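Local coordinates for protein ACDH-11, isoform b (Caenorhabditis elegans, PDB 4Y9J) that belongs to the acyl-CoA dehydrogenase family and is a four-chain flavoprotein that binds flavin-adenine dinucleotide together with the ligand UCC, at residues I126-K131 with M148-V153; A130-F135 with R316-V321; S136-L141 with M327-S332; M369-E374 with R396-V401. One frame throughout, in Å; residues are numbered along the deposited sequence. Where two conformers were deposited one is given.

Contact 1 (I126-K131 with M148-V153)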
# COMPACT_ATOMS: atom_id res chain seq x y z
N ILE B 126 -26.32 11.12 33.02
CA ILE B 126 -25.07 11.00 33.76
C ILE B 126 -24.45 9.62 33.48
O ILE B 126 -23.27 9.52 33.18
CB ILE B 126 -25.27 11.29 35.29
CG1 ILE B 126 -25.55 12.79 35.46
CG2 ILE B 126 -24.01 10.93 36.06
CD1 ILE B 126 -26.13 13.18 36.80
N HIS B 127 -25.27 8.58 33.54
CA HIS B 127 -24.81 7.24 33.28
C HIS B 127 -24.23 7.20 31.84
O HIS B 127 -23.11 6.80 31.64
CB HIS B 127 -25.99 6.29 33.46
CG HIS B 127 -25.69 4.85 33.23
ND1 HIS B 127 -26.63 3.87 33.43
CD2 HIS B 127 -24.55 4.21 32.88
CE1 HIS B 127 -26.09 2.68 33.18
NE2 HIS B 127 -24.83 2.88 32.82
N GLN B 128 -24.99 7.72 30.89
CA GLN B 128 -24.64 7.70 29.49
C GLN B 128 -23.39 8.42 29.21
O GLN B 128 -22.49 7.90 28.50
CB GLN B 128 -25.78 8.25 28.64
CG GLN B 128 -25.53 8.10 27.14
CD GLN B 128 -26.28 9.08 26.28
OE1 GLN B 128 -26.78 10.11 26.73
NE2 GLN B 128 -26.31 8.78 24.98
N VAL B 129 -23.27 9.64 29.73
CA VAL B 129 -22.05 10.40 29.56
C VAL B 129 -20.79 9.72 30.13
O VAL B 129 -19.76 9.69 29.50
CB VAL B 129 -22.22 11.88 30.03
CG1 VAL B 129 -20.91 12.60 30.08
CG2 VAL B 129 -23.11 12.62 29.04
N ALA B 130 -20.91 9.10 31.31
CA ALA B 130 -19.78 8.34 31.91
C ALA B 130 -19.38 7.14 31.02
O ALA B 130 -18.20 6.84 30.82
CB ALA B 130 -20.22 7.84 33.32
N LYS B 131 -20.39 6.48 30.46
CA LYS B 131 -20.14 5.32 29.63
C LYS B 131 -19.44 5.73 28.33
O LYS B 131 -18.49 5.08 27.91
CB LYS B 131 -21.41 4.50 29.37
CG LYS B 131 -21.12 3.06 29.05
CD LYS B 131 -22.38 2.21 29.01
CE LYS B 131 -21.97 0.75 29.08
NZ LYS B 131 -23.12 -0.18 29.25
N MET B 148 -23.65 11.43 16.53
CA MET B 148 -24.60 11.80 15.54
C MET B 148 -25.91 11.02 15.71
O MET B 148 -26.95 11.58 15.39
CB MET B 148 -24.06 11.63 14.16
CG MET B 148 -22.97 12.61 13.85
SD MET B 148 -22.36 12.55 12.15
CE MET B 148 -21.79 10.92 12.02
N THR B 149 -25.81 9.78 16.20
CA THR B 149 -26.98 8.94 16.41
C THR B 149 -27.80 9.53 17.57
O THR B 149 -29.03 9.67 17.46
CB THR B 149 -26.54 7.48 16.65
OG1 THR B 149 -25.86 6.99 15.45
CG2 THR B 149 -27.67 6.60 17.09
N ASP B 150 -27.13 9.91 18.64
CA ASP B 150 -27.79 10.51 19.82
C ASP B 150 -28.43 11.83 19.42
O ASP B 150 -29.57 12.10 19.72
CB ASP B 150 -26.71 10.67 20.91
CG ASP B 150 -27.25 11.03 22.30
OD1 ASP B 150 -28.45 11.30 22.42
OD2 ASP B 150 -26.41 11.10 23.28
N GLY B 151 -27.71 12.61 18.64
CA GLY B 151 -28.19 13.89 18.17
C GLY B 151 -29.40 13.76 17.26
O GLY B 151 -30.32 14.57 17.36
N ALA B 152 -29.42 12.73 16.42
CA ALA B 152 -30.54 12.43 15.59
C ALA B 152 -31.79 12.07 16.39
O ALA B 152 -32.89 12.54 16.06
CB ALA B 152 -30.23 11.26 14.62
N VAL B 153 -31.62 11.18 17.37
CA VAL B 153 -32.77 10.84 18.26
C VAL B 153 -33.35 12.09 18.92
O VAL B 153 -34.57 12.29 18.92
CB VAL B 153 -32.39 9.85 19.32
CG1 VAL B 153 -33.56 9.63 20.23
CG2 VAL B 153 -31.94 8.51 18.70

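Contact 2 (A130-F135 with R316-V321). With UCC (S-{(3S,5R,9R)-1-[(2R,3S,4R,5R)-5-(6-amino-9H-purin-9-yl)-4-hydroxy-3-(phosphonooxy)tetrahydrofuran-2-yl]-3,5,9-trihydroxy-8,8-dimethyl-3,5-dioxido-10,14-dioxo-2,4,6-trioxa-11,15-diaza-3lambda~5~,5lambda~5~-diphosphaheptadecan-17-yl} undecanethioate), chain F.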
# COMPACT_ATOMS: atom_id res chain seq x y z
N ALA B 130 -20.91 9.10 31.31
CA ALA B 130 -19.78 8.34 31.91
C ALA B 130 -19.38 7.14 31.02
O ALA B 130 -18.20 6.84 30.82
CB ALA B 130 -20.22 7.84 33.32
N LYS B 131 -20.39 6.48 30.46
CA LYS B 131 -20.14 5.32 29.63
C LYS B 131 -19.44 5.73 28.33
O LYS B 131 -18.49 5.08 27.91
CB LYS B 131 -21.41 4.50 29.37
CG LYS B 131 -21.12 3.06 29.05
CD LYS B 131 -22.38 2.21 29.01
CE LYS B 131 -21.97 0.75 29.08
NZ LYS B 131 -23.12 -0.18 29.25
N LEU B 132 -19.90 6.81 27.72
CA LEU B 132 -19.28 7.40 26.56
C LEU B 132 -17.85 7.83 26.84
O LEU B 132 -16.96 7.70 25.95
CB LEU B 132 -20.08 8.60 26.05
CG LEU B 132 -21.43 8.26 25.44
CD1 LEU B 132 -22.29 9.52 25.41
CD2 LEU B 132 -21.21 7.76 24.02
N PHE B 133 -17.64 8.36 28.03
CA PHE B 133 -16.31 8.75 28.45
C PHE B 133 -15.32 7.56 28.56
O PHE B 133 -14.14 7.68 28.21
CB PHE B 133 -16.39 9.57 29.72
CG PHE B 133 -15.04 9.91 30.36
CD1 PHE B 133 -14.19 10.90 29.84
CD2 PHE B 133 -14.61 9.18 31.48
CE1 PHE B 133 -12.98 11.19 30.49
CE2 PHE B 133 -13.43 9.49 32.13
CZ PHE B 133 -12.63 10.49 31.65
N LEU B 134 -15.79 6.42 29.06
CA LEU B 134 -14.99 5.21 29.07
C LEU B 134 -14.75 4.67 27.63
O LEU B 134 -13.63 4.24 27.29
CB LEU B 134 -15.62 4.14 29.92
CG LEU B 134 -15.88 4.53 31.37
CD1 LEU B 134 -16.55 3.33 32.03
CD2 LEU B 134 -14.59 4.90 32.08
N PHE B 135 -15.77 4.77 26.77
CA PHE B 135 -15.72 4.21 25.42
C PHE B 135 -14.78 5.01 24.53
O PHE B 135 -13.96 4.42 23.80
CB PHE B 135 -17.16 4.16 24.82
CG PHE B 135 -17.25 3.57 23.44
CD1 PHE B 135 -16.78 2.28 23.19
CD2 PHE B 135 -17.80 4.28 22.40
CE1 PHE B 135 -16.89 1.68 21.96
CE2 PHE B 135 -17.89 3.70 21.13
CZ PHE B 135 -17.47 2.40 20.93
N ARG B 316 -21.92 18.32 20.31
CA ARG B 316 -20.91 19.17 21.00
C ARG B 316 -20.60 18.62 22.42
O ARG B 316 -19.46 18.53 22.81
CB ARG B 316 -21.38 20.65 20.98
CG ARG B 316 -21.25 21.17 19.55
CD ARG B 316 -21.72 22.60 19.27
NE ARG B 316 -21.60 22.91 17.86
CZ ARG B 316 -22.16 23.95 17.30
NH1 ARG B 316 -22.93 24.72 17.99
NH2 ARG B 316 -22.02 24.22 16.03
N ILE B 317 -21.59 18.09 23.15
CA ILE B 317 -21.30 17.40 24.45
C ILE B 317 -20.46 16.07 24.24
O ILE B 317 -19.51 15.76 24.99
CB ILE B 317 -22.58 17.07 25.18
CG1 ILE B 317 -23.29 18.40 25.59
CG2 ILE B 317 -22.33 16.16 26.38
CD1 ILE B 317 -24.47 18.22 26.47
N HIS B 318 -20.87 15.26 23.28
CA HIS B 318 -20.10 14.07 22.90
C HIS B 318 -18.68 14.48 22.51
O HIS B 318 -17.73 13.76 22.78
CB HIS B 318 -20.73 13.36 21.71
CG HIS B 318 -21.81 12.39 22.04
ND1 HIS B 318 -23.08 12.75 22.44
CD2 HIS B 318 -21.83 11.05 21.95
CE1 HIS B 318 -23.82 11.67 22.60
NE2 HIS B 318 -23.08 10.63 22.31
N ASN B 319 -18.53 15.59 21.80
CA ASN B 319 -17.19 16.00 21.37
C ASN B 319 -16.35 16.35 22.61
O ASN B 319 -15.18 16.04 22.65
CB ASN B 319 -17.26 17.18 20.41
CG ASN B 319 -15.94 17.50 19.79
OD1 ASN B 319 -15.49 16.85 18.85
ND2 ASN B 319 -15.27 18.50 20.36
N ALA B 320 -16.94 16.98 23.61
CA ALA B 320 -16.23 17.25 24.83
C ALA B 320 -15.80 16.00 25.57
O ALA B 320 -14.74 15.94 26.18
CB ALA B 320 -17.06 18.16 25.73
N VAL B 321 -16.70 15.01 25.56
CA VAL B 321 -16.43 13.67 26.08
C VAL B 321 -15.14 13.09 25.43
O VAL B 321 -14.29 12.56 26.13
CB VAL B 321 -17.58 12.71 25.88
CG1 VAL B 321 -17.14 11.29 26.20
CG2 VAL B 321 -18.76 13.06 26.74
OA1 UCC F . -18.66 18.52 12.02
CA1 UCC F . -19.67 17.72 11.90
CA2 UCC F . -19.73 16.21 12.16
CA3 UCC F . -18.66 15.55 12.96
CA4 UCC F . -19.24 14.49 13.96
CA5 UCC F . -19.04 14.99 15.40
CA6 UCC F . -18.59 13.89 16.30
CA7 UCC F . -18.40 14.38 17.73
CA8 UCC F . -18.16 13.06 18.34
CA9 UCC F . -17.07 12.86 19.25
C10 UCC F . -16.03 11.96 18.76
C11 UCC F . -14.83 12.89 18.71
S UCC F . -21.19 18.16 11.36
CP1 UCC F . -21.18 19.94 10.94
CP2 UCC F . -20.89 20.86 12.09
NP1 UCC F . -21.17 22.28 11.77
CP3 UCC F . -21.24 23.14 12.78
OP1 UCC F . -20.96 22.86 13.95
CP4 UCC F . -21.76 24.52 12.47
CP5 UCC F . -20.77 25.57 13.00
NP2 UCC F . -21.47 26.83 12.81
CP6 UCC F . -22.37 27.33 13.66
OP2 UCC F . -22.62 26.83 14.74
CP8 UCC F . -22.98 28.65 13.22
OP3 UCC F . -23.00 29.55 14.37
CPB UCC F . -24.43 28.61 12.81
CP7 UCC F . -25.43 27.80 13.65
CP9 UCC F . -24.38 27.50 11.67
CPA UCC F . -24.85 29.75 11.85
O7 UCC F . -26.24 29.58 11.47
P2 UCC F . -27.09 30.84 10.92
O21 UCC F . -28.49 30.40 10.54
O22 UCC F . -26.14 31.62 9.99
O6 UCC F . -27.12 31.75 12.28
P1 UCC F . -28.38 32.21 13.14
O11 UCC F . -29.36 33.06 12.35
O12 UCC F . -27.73 32.78 14.37
O5' UCC F . -29.04 30.72 13.49
C5' UCC F . -30.38 30.40 13.05
C4' UCC F . -31.27 29.92 14.22
C3' UCC F . -31.40 31.00 15.29
O3' UCC F . -32.68 30.80 15.85
P3 UCC F . -33.83 31.87 15.72
O33 UCC F . -35.00 31.15 16.36
O32 UCC F . -34.09 31.98 14.24
O31 UCC F . -33.27 33.11 16.45
C2' UCC F . -30.35 30.68 16.35
O2' UCC F . -30.71 31.01 17.69
O4' UCC F . -30.65 28.79 14.87
C1' UCC F . -30.37 29.15 16.21
N9 UCC F . -29.16 28.46 16.68
C4 UCC F . -29.15 27.74 17.80
N3 UCC F . -30.08 27.36 18.71
C8 UCC F . -27.93 28.51 16.12
N7 UCC F . -27.09 27.76 16.86
C5 UCC F . -27.78 27.25 17.91
C6 UCC F . -27.50 26.32 19.04
N6 UCC F . -26.24 25.83 19.19
N1 UCC F . -28.51 26.06 19.92
C2 UCC F . -29.75 26.57 19.75

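Contact 3 (S136-L141 with M327-S332)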
# COMPACT_ATOMS: atom_id res chain seq x y z
N SER B 136 -14.88 6.34 24.60
CA SER B 136 -14.36 7.22 23.54
C SER B 136 -12.88 6.99 23.12
O SER B 136 -12.60 6.87 21.93
CB SER B 136 -14.65 8.67 23.91
OG SER B 136 -14.54 9.47 22.75
N PRO B 137 -11.93 6.90 24.08
CA PRO B 137 -10.56 6.72 23.66
C PRO B 137 -10.22 5.31 23.19
O PRO B 137 -9.16 5.11 22.61
CB PRO B 137 -9.74 7.07 24.91
CG PRO B 137 -10.69 6.91 26.06
CD PRO B 137 -12.03 7.20 25.52
N SER B 138 -11.10 4.35 23.40
CA SER B 138 -10.94 3.05 22.76
C SER B 138 -11.82 2.72 21.59
O SER B 138 -11.80 1.58 21.10
CB SER B 138 -11.21 2.00 23.81
OG SER B 138 -10.23 2.08 24.81
N ALA B 139 -12.60 3.69 21.10
CA ALA B 139 -13.71 3.43 20.24
C ALA B 139 -13.35 3.26 18.79
O ALA B 139 -14.19 2.94 18.00
CB ALA B 139 -14.71 4.60 20.35
N GLY B 140 -12.10 3.52 18.45
CA GLY B 140 -11.73 3.53 17.04
C GLY B 140 -12.58 4.51 16.25
O GLY B 140 -12.93 4.25 15.13
N LEU B 141 -12.95 5.62 16.88
CA LEU B 141 -13.82 6.62 16.34
C LEU B 141 -15.27 6.26 16.06
O LEU B 141 -16.02 7.02 15.43
CB LEU B 141 -13.15 7.31 15.10
CG LEU B 141 -12.60 8.67 15.35
CD1 LEU B 141 -13.72 9.66 15.70
CD2 LEU B 141 -11.51 8.68 16.40
N MET B 327 -7.47 13.23 26.87
CA MET B 327 -6.70 13.82 27.96
C MET B 327 -6.51 12.82 29.10
O MET B 327 -5.38 12.54 29.55
CB MET B 327 -7.36 15.10 28.44
CG MET B 327 -7.40 16.20 27.39
SD MET B 327 -8.64 17.54 27.60
CE MET B 327 -8.12 18.11 29.14
N ARG B 328 -7.58 12.22 29.55
CA ARG B 328 -7.49 11.21 30.61
C ARG B 328 -6.69 10.00 30.15
O ARG B 328 -5.89 9.46 30.93
CB ARG B 328 -8.87 10.79 31.06
CG ARG B 328 -8.94 9.54 31.98
CD ARG B 328 -8.19 9.68 33.27
NE ARG B 328 -8.68 10.83 34.03
CZ ARG B 328 -7.96 11.69 34.72
NH1 ARG B 328 -6.63 11.58 34.77
NH2 ARG B 328 -8.57 12.69 35.40
N ARG B 329 -6.90 9.54 28.92
CA ARG B 329 -6.19 8.36 28.45
C ARG B 329 -4.63 8.57 28.48
O ARG B 329 -3.89 7.75 29.00
CB ARG B 329 -6.69 7.91 27.06
CG ARG B 329 -5.93 6.74 26.46
CD ARG B 329 -6.03 5.51 27.35
NE ARG B 329 -7.42 5.00 27.49
CZ ARG B 329 -8.00 4.13 26.65
NH1 ARG B 329 -7.38 3.74 25.54
NH2 ARG B 329 -9.24 3.72 26.89
N ILE B 330 -4.18 9.68 27.96
CA ILE B 330 -2.76 9.95 27.91
C ILE B 330 -2.20 10.06 29.30
O ILE B 330 -1.13 9.55 29.55
CB ILE B 330 -2.39 11.07 26.93
CG1 ILE B 330 -0.89 10.99 26.55
CG2 ILE B 330 -2.63 12.42 27.56
CD1 ILE B 330 -0.55 9.72 25.79
N ILE B 331 -2.92 10.66 30.24
CA ILE B 331 -2.42 10.80 31.56
C ILE B 331 -2.40 9.42 32.25
O ILE B 331 -1.48 9.09 32.96
CB ILE B 331 -3.32 11.78 32.38
CG1 ILE B 331 -3.25 13.22 31.84
CG2 ILE B 331 -2.99 11.74 33.87
CD1 ILE B 331 -4.26 14.13 32.55
N SER B 332 -3.45 8.62 32.07
CA SER B 332 -3.45 7.26 32.60
C SER B 332 -2.27 6.43 32.09
O SER B 332 -1.63 5.68 32.84
CB SER B 332 -4.79 6.53 32.26
OG SER B 332 -4.83 5.27 32.87

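Contact 4 (M369-E374 with R396-V401). With UCC (S-{(3S,5R,9R)-1-[(2R,3S,4R,5R)-5-(6-amino-9H-purin-9-yl)-4-hydroxy-3-(phosphonooxy)tetrahydrofuran-2-yl]-3,5,9-trihydroxy-8,8-dimethyl-3,5-dioxido-10,14-dioxo-2,4,6-trioxa-11,15-diaza-3lambda~5~,5lambda~5~-diphosphaheptadecan-17-yl} undecanethioate), chain F.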
# COMPACT_ATOMS: atom_id res chain seq x y z
N MET B 369 -13.61 17.99 33.39
CA MET B 369 -14.39 16.84 33.70
C MET B 369 -15.64 17.23 34.51
O MET B 369 -16.73 16.75 34.23
CB MET B 369 -13.51 15.94 34.52
CG MET B 369 -13.94 14.56 34.52
SD MET B 369 -13.23 13.87 32.99
CE MET B 369 -14.33 12.55 33.47
N LEU B 370 -15.48 18.08 35.53
CA LEU B 370 -16.63 18.46 36.39
C LEU B 370 -17.57 19.31 35.55
O LEU B 370 -18.75 19.23 35.72
CB LEU B 370 -16.15 19.15 37.65
CG LEU B 370 -15.45 18.24 38.65
CD1 LEU B 370 -15.44 18.90 39.98
CD2 LEU B 370 -16.11 16.86 38.76
N LEU B 371 -17.04 20.12 34.64
CA LEU B 371 -17.86 20.92 33.75
C LEU B 371 -18.68 19.99 32.87
O LEU B 371 -19.83 20.27 32.61
CB LEU B 371 -17.01 21.90 32.93
CG LEU B 371 -17.63 23.09 32.17
CD1 LEU B 371 -18.19 24.10 33.13
CD2 LEU B 371 -16.63 23.78 31.23
N LEU B 372 -18.05 18.91 32.37
CA LEU B 372 -18.74 17.93 31.55
C LEU B 372 -19.91 17.31 32.27
O LEU B 372 -21.00 17.14 31.68
CB LEU B 372 -17.80 16.82 31.16
CG LEU B 372 -18.43 15.59 30.50
CD1 LEU B 372 -19.11 15.94 29.18
CD2 LEU B 372 -17.37 14.51 30.31
N PHE B 373 -19.70 16.92 33.52
CA PHE B 373 -20.78 16.30 34.29
C PHE B 373 -21.86 17.30 34.74
O PHE B 373 -23.00 16.93 34.81
CB PHE B 373 -20.21 15.41 35.42
CG PHE B 373 -19.82 14.08 34.90
CD1 PHE B 373 -20.80 13.13 34.65
CD2 PHE B 373 -18.52 13.82 34.52
CE1 PHE B 373 -20.48 11.91 34.04
CE2 PHE B 373 -18.19 12.61 33.89
CZ PHE B 373 -19.17 11.66 33.67
N GLU B 374 -21.49 18.57 34.92
CA GLU B 374 -22.49 19.63 35.12
C GLU B 374 -23.34 19.79 33.85
O GLU B 374 -24.55 19.93 33.92
CB GLU B 374 -21.80 20.96 35.45
CG GLU B 374 -22.72 22.19 35.44
CD GLU B 374 -23.56 22.33 36.68
OE1 GLU B 374 -23.59 21.38 37.49
OE2 GLU B 374 -24.21 23.38 36.84
N ARG B 396 -27.89 26.01 28.01
CA ARG B 396 -27.65 26.61 26.69
C ARG B 396 -26.27 27.24 26.60
O ARG B 396 -25.61 27.15 25.53
CB ARG B 396 -28.74 27.65 26.38
CG ARG B 396 -28.51 28.35 25.03
CD ARG B 396 -28.67 27.48 23.80
NE ARG B 396 -28.39 28.21 22.56
CZ ARG B 396 -27.21 28.22 21.92
NH1 ARG B 396 -26.15 27.50 22.34
NH2 ARG B 396 -27.09 28.96 20.81
N LEU B 397 -25.83 27.81 27.72
CA LEU B 397 -24.52 28.46 27.82
C LEU B 397 -23.36 27.44 27.90
O LEU B 397 -22.32 27.59 27.21
CB LEU B 397 -24.46 29.33 29.06
CG LEU B 397 -23.09 29.94 29.33
CD1 LEU B 397 -22.74 30.86 28.16
CD2 LEU B 397 -23.05 30.66 30.67
N ILE B 398 -23.51 26.43 28.75
CA ILE B 398 -22.44 25.48 29.01
C ILE B 398 -22.02 24.62 27.81
O ILE B 398 -20.88 24.25 27.70
CB ILE B 398 -22.73 24.62 30.25
CG1 ILE B 398 -21.43 24.06 30.82
CG2 ILE B 398 -23.67 23.48 29.92
CD1 ILE B 398 -21.64 23.33 32.12
N THR B 399 -22.93 24.32 26.91
CA THR B 399 -22.69 23.40 25.86
C THR B 399 -21.57 23.92 24.95
O THR B 399 -20.54 23.21 24.76
CB THR B 399 -24.00 23.11 25.12
OG1 THR B 399 -24.80 22.32 25.98
CG2 THR B 399 -23.72 22.27 23.93
N PRO B 400 -21.68 25.18 24.46
CA PRO B 400 -20.55 25.63 23.62
C PRO B 400 -19.27 25.93 24.40
O PRO B 400 -18.17 25.71 23.85
CB PRO B 400 -21.10 26.91 22.97
CG PRO B 400 -22.19 27.40 23.93
CD PRO B 400 -22.81 26.11 24.38
N VAL B 401 -19.42 26.42 25.63
CA VAL B 401 -18.28 26.76 26.49
C VAL B 401 -17.48 25.48 26.76
O VAL B 401 -16.27 25.43 26.55
CB VAL B 401 -18.73 27.43 27.79
CG1 VAL B 401 -17.55 27.60 28.73
CG2 VAL B 401 -19.40 28.76 27.52
OA1 UCC F . -18.66 18.52 12.02
CA1 UCC F . -19.67 17.72 11.90
CA2 UCC F . -19.73 16.21 12.16
CA3 UCC F . -18.66 15.55 12.96
CA4 UCC F . -19.24 14.49 13.96
CA5 UCC F . -19.04 14.99 15.40
CA6 UCC F . -18.59 13.89 16.30
CA7 UCC F . -18.40 14.38 17.73
CA8 UCC F . -18.16 13.06 18.34
CA9 UCC F . -17.07 12.86 19.25
C10 UCC F . -16.03 11.96 18.76
C11 UCC F . -14.83 12.89 18.71
S UCC F . -21.19 18.16 11.36
CP1 UCC F . -21.18 19.94 10.94
CP2 UCC F . -20.89 20.86 12.09
NP1 UCC F . -21.17 22.28 11.77
CP3 UCC F . -21.24 23.14 12.78
OP1 UCC F . -20.96 22.86 13.95
CP4 UCC F . -21.76 24.52 12.47
CP5 UCC F . -20.77 25.57 13.00
NP2 UCC F . -21.47 26.83 12.81
CP6 UCC F . -22.37 27.33 13.66
OP2 UCC F . -22.62 26.83 14.74
CP8 UCC F . -22.98 28.65 13.22
OP3 UCC F . -23.00 29.55 14.37
CPB UCC F . -24.43 28.61 12.81
CP7 UCC F . -25.43 27.80 13.65
CP9 UCC F . -24.38 27.50 11.67
CPA UCC F . -24.85 29.75 11.85
O7 UCC F . -26.24 29.58 11.47
P2 UCC F . -27.09 30.84 10.92
O21 UCC F . -28.49 30.40 10.54
O22 UCC F . -26.14 31.62 9.99
O6 UCC F . -27.12 31.75 12.28
P1 UCC F . -28.38 32.21 13.14
O11 UCC F . -29.36 33.06 12.35
O12 UCC F . -27.73 32.78 14.37
O5' UCC F . -29.04 30.72 13.49
C5' UCC F . -30.38 30.40 13.05
C4' UCC F . -31.27 29.92 14.22
C3' UCC F . -31.40 31.00 15.29
O3' UCC F . -32.68 30.80 15.85
P3 UCC F . -33.83 31.87 15.72
O33 UCC F . -35.00 31.15 16.36
O32 UCC F . -34.09 31.98 14.24
O31 UCC F . -33.27 33.11 16.45
C2' UCC F . -30.35 30.68 16.35
O2' UCC F . -30.71 31.01 17.69
O4' UCC F . -30.65 28.79 14.87
C1' UCC F . -30.37 29.15 16.21
N9 UCC F . -29.16 28.46 16.68
C4 UCC F . -29.15 27.74 17.80
N3 UCC F . -30.08 27.36 18.71
C8 UCC F . -27.93 28.51 16.12
N7 UCC F . -27.09 27.76 16.86
C5 UCC F . -27.78 27.25 17.91
C6 UCC F . -27.50 26.32 19.04
N6 UCC F . -26.24 25.83 19.19
N1 UCC F . -28.51 26.06 19.92
C2 UCC F . -29.75 26.57 19.75

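Contact 1 (I126-K131 with M148-V153)
Gln128 and Asp150 reach toward each other between helices 121-135 and 143-158 of the helical N-terminal part of the acyl-CoA dehydrogenase fold. The backbones stay well apart, with the CA atoms of Gln128 and Asp150 10.6 Å from each other, and a long amide meeting an acid suits such a distance. From CB, which points toward the other helix, the Gln128 side chain sets CG anti to its own backbone N (chi1 -173°) and runs on extended. CB and CG meet nothing of segment 148-153; they simply carry the amide outward. Contact begins at CD, which lies 3.6 Å from Asp150 OD2. Beyond it the amide divides its roles. Gln128 NE2 is placed to donate to Asp150 OD2 at 2.9 Å, a bond that is bent, 141° at the hydrogen, and less sure because OD2 sits too close to an atom elsewhere in the model. A second partner of NE2 is the backbone O of Val110. Asp150 comes from the opposite direction, its CG likewise anti to the backbone N, and the amide and carboxylate planes are turned 48° apart. Both polar ends are buried. Tyr115 OH bonds to Asp150 OD1, and with a cation also at hand the carboxylate would be expected to stay charged. That cation is Arg125, which ties the amide and the acid together: its NH1 hydrogen-bonds to Gln128 OE1 and makes a salt bridge to Asp150 OD1.

Contact 2 (A130-F135 with R316-V321)
Val321 presses a methyl against the backbone of Leu132 and Phe133, where helix 121-135 of the N-terminal helical part of the acyl-CoA dehydrogenase fold meets helix 304-338 of the C-terminal helical part. The axes of the two short helical segments approach to 9.7 Å and cross at -48°. This is the tight side: Val321 CG1, anti to its backbone N, comes within 3.5 Å of Phe133 CA and 3.6 Å of Leu132 C. A slim beta-branched residue suits a place where a side chain must fit against a helix backbone, and the CB atoms of Leu132 and Phe133 both lie 4.0 Å from Val321 CG1. One turn before Val321, His318 meets Leu132: Leu132 CD1 lies 3.4 Å from His318 NE2, the leucine branches meeting the imidazole obliquely. His318 ND1 is bonded to the backbone O of Ile314, which holds the ring's rotation.

The packing thins out toward Arg316, whose side chain does not touch segment 130-135. Here helix 304-338 also adjoins the ligand: His318 O lies 3.7 Å from UCC CA9, and Asn319 CA is close to that atom too. Arg316 extends to the amide carbonyls of UCC in the conformer given, one of two modelled, so its grip is less certain. In that conformer NH2 bonds both OP2 and, in the guanidinium plane, OP1; Arg316 NH2 to UCC OP1 measures 2.7 Å.

Contact 3 (S136-L141 with M327-S332)
Arg329 lays one face of its guanidinium over the ring of Pro137, at the point where helix 304-338, from the C-terminal helical part of the acyl-CoA dehydrogenase fold, meets the loop that follows helix 121-135 of the N-terminal part. Pro137 CB stands 3.8 Å above the guanidinium plane, over its centre, and Pro137 CG approaches Arg329 NH2 to 3.6 Å. The arginine gets there by folding: after leaving the backbone with CG anti to N, the chain bends at chi2 (60°) and again at chi3, which curls the flat group back over the proline. A rigid, compact ring suits this position, since it offers a firm apolar surface to the face of the cation while the edge stays available for polar partners. That edge is used by Ser138. Its hydroxyl, small enough to sit beside the proline, also hydrogen-bonds with Glu66 OE1 of helix 44-74, and the same carboxylate atom forms a salt bridge with Arg329 NH1. Serine, arginine and glutamate thus close a compact polar cluster that ties the loop to helices 304-338 and 44-74. The bond from Arg329 NH2 to Ser138 OG is 2.8 Å long, nearly straight at 166°, and lies only 3° out of the guanidinium plane.

Contact 4 (M369-E374 with R396-V401)
Glu374 OE2 is gripped twice, by a salt bridge to Arg473 NE and a hydrogen bond to Tyr535 OH, while its twin OE1 pairs with Arg377 NE; a buried carboxylate so surrounded is probably kept charged. The aliphatic part of the same side chain does the work across the contact: Glu374 CG touches Ile398 CD1 at 3.7 Å, the glutamate lying roughly perpendicular to the isoleucine. Ile398 CD1 also meets the backbone O of Leu371 at 3.6 Å and the methyl Leu371 CD1 at 3.7 Å. The Leu371 and Ile398 side chains run alongside one another, pointing opposite ways. A torsion of -157° about CA-CB, with CG1 anti to the backbone N, sends the long arm of Ile398 across to helix 352-383 and puts CG2 in the crowded position between N and the carbonyl carbon. The two helices, 352-383 and 389-419, follow one another in the chain, run roughly antiparallel here, and belong to the C-terminal helical domain of the acyl-CoA dehydrogenase fold. Leucine and isoleucine suit this apolar seam; Leu371 also touches Ser536 of helix 524-545, and Val401 touches Ala532 of the same helix. Pro400, lacking an N-H, kinks helix 389-419 just beyond Ile398. At the start of the segment Arg396, salt-bridged through NH2 to Asp455, spreads its guanidinium against the adenine of UCC, whose N1 stands 3.2 Å above the guanidinium plane, over its centre.

How the contacts relate
Three of the contacts meet around Val129, Val321 and Leu372: Val129 CG1 of contact 1 lies 4.0 Å from Val321 CG2 of contact 2 and 3.9 Å from Leu372 CD1 of contact 4. Contacts 1 and 2 share Ala130 and Lys131, and their centres are about 8 Å apart. Contact 3 touches contact 2, where Phe133 CZ is 3.8 Å from Arg328 CB; its centre is about 19 Å from that of contact 4, which it does not touch. Contacts 2 and 4 both touch UCC, whereas the side chains of Asp150 and Pro137 each stay about 9 Å from it. The His318 side chain of contact 2 is about 13 Å from a bound flavin-adenine dinucleotide.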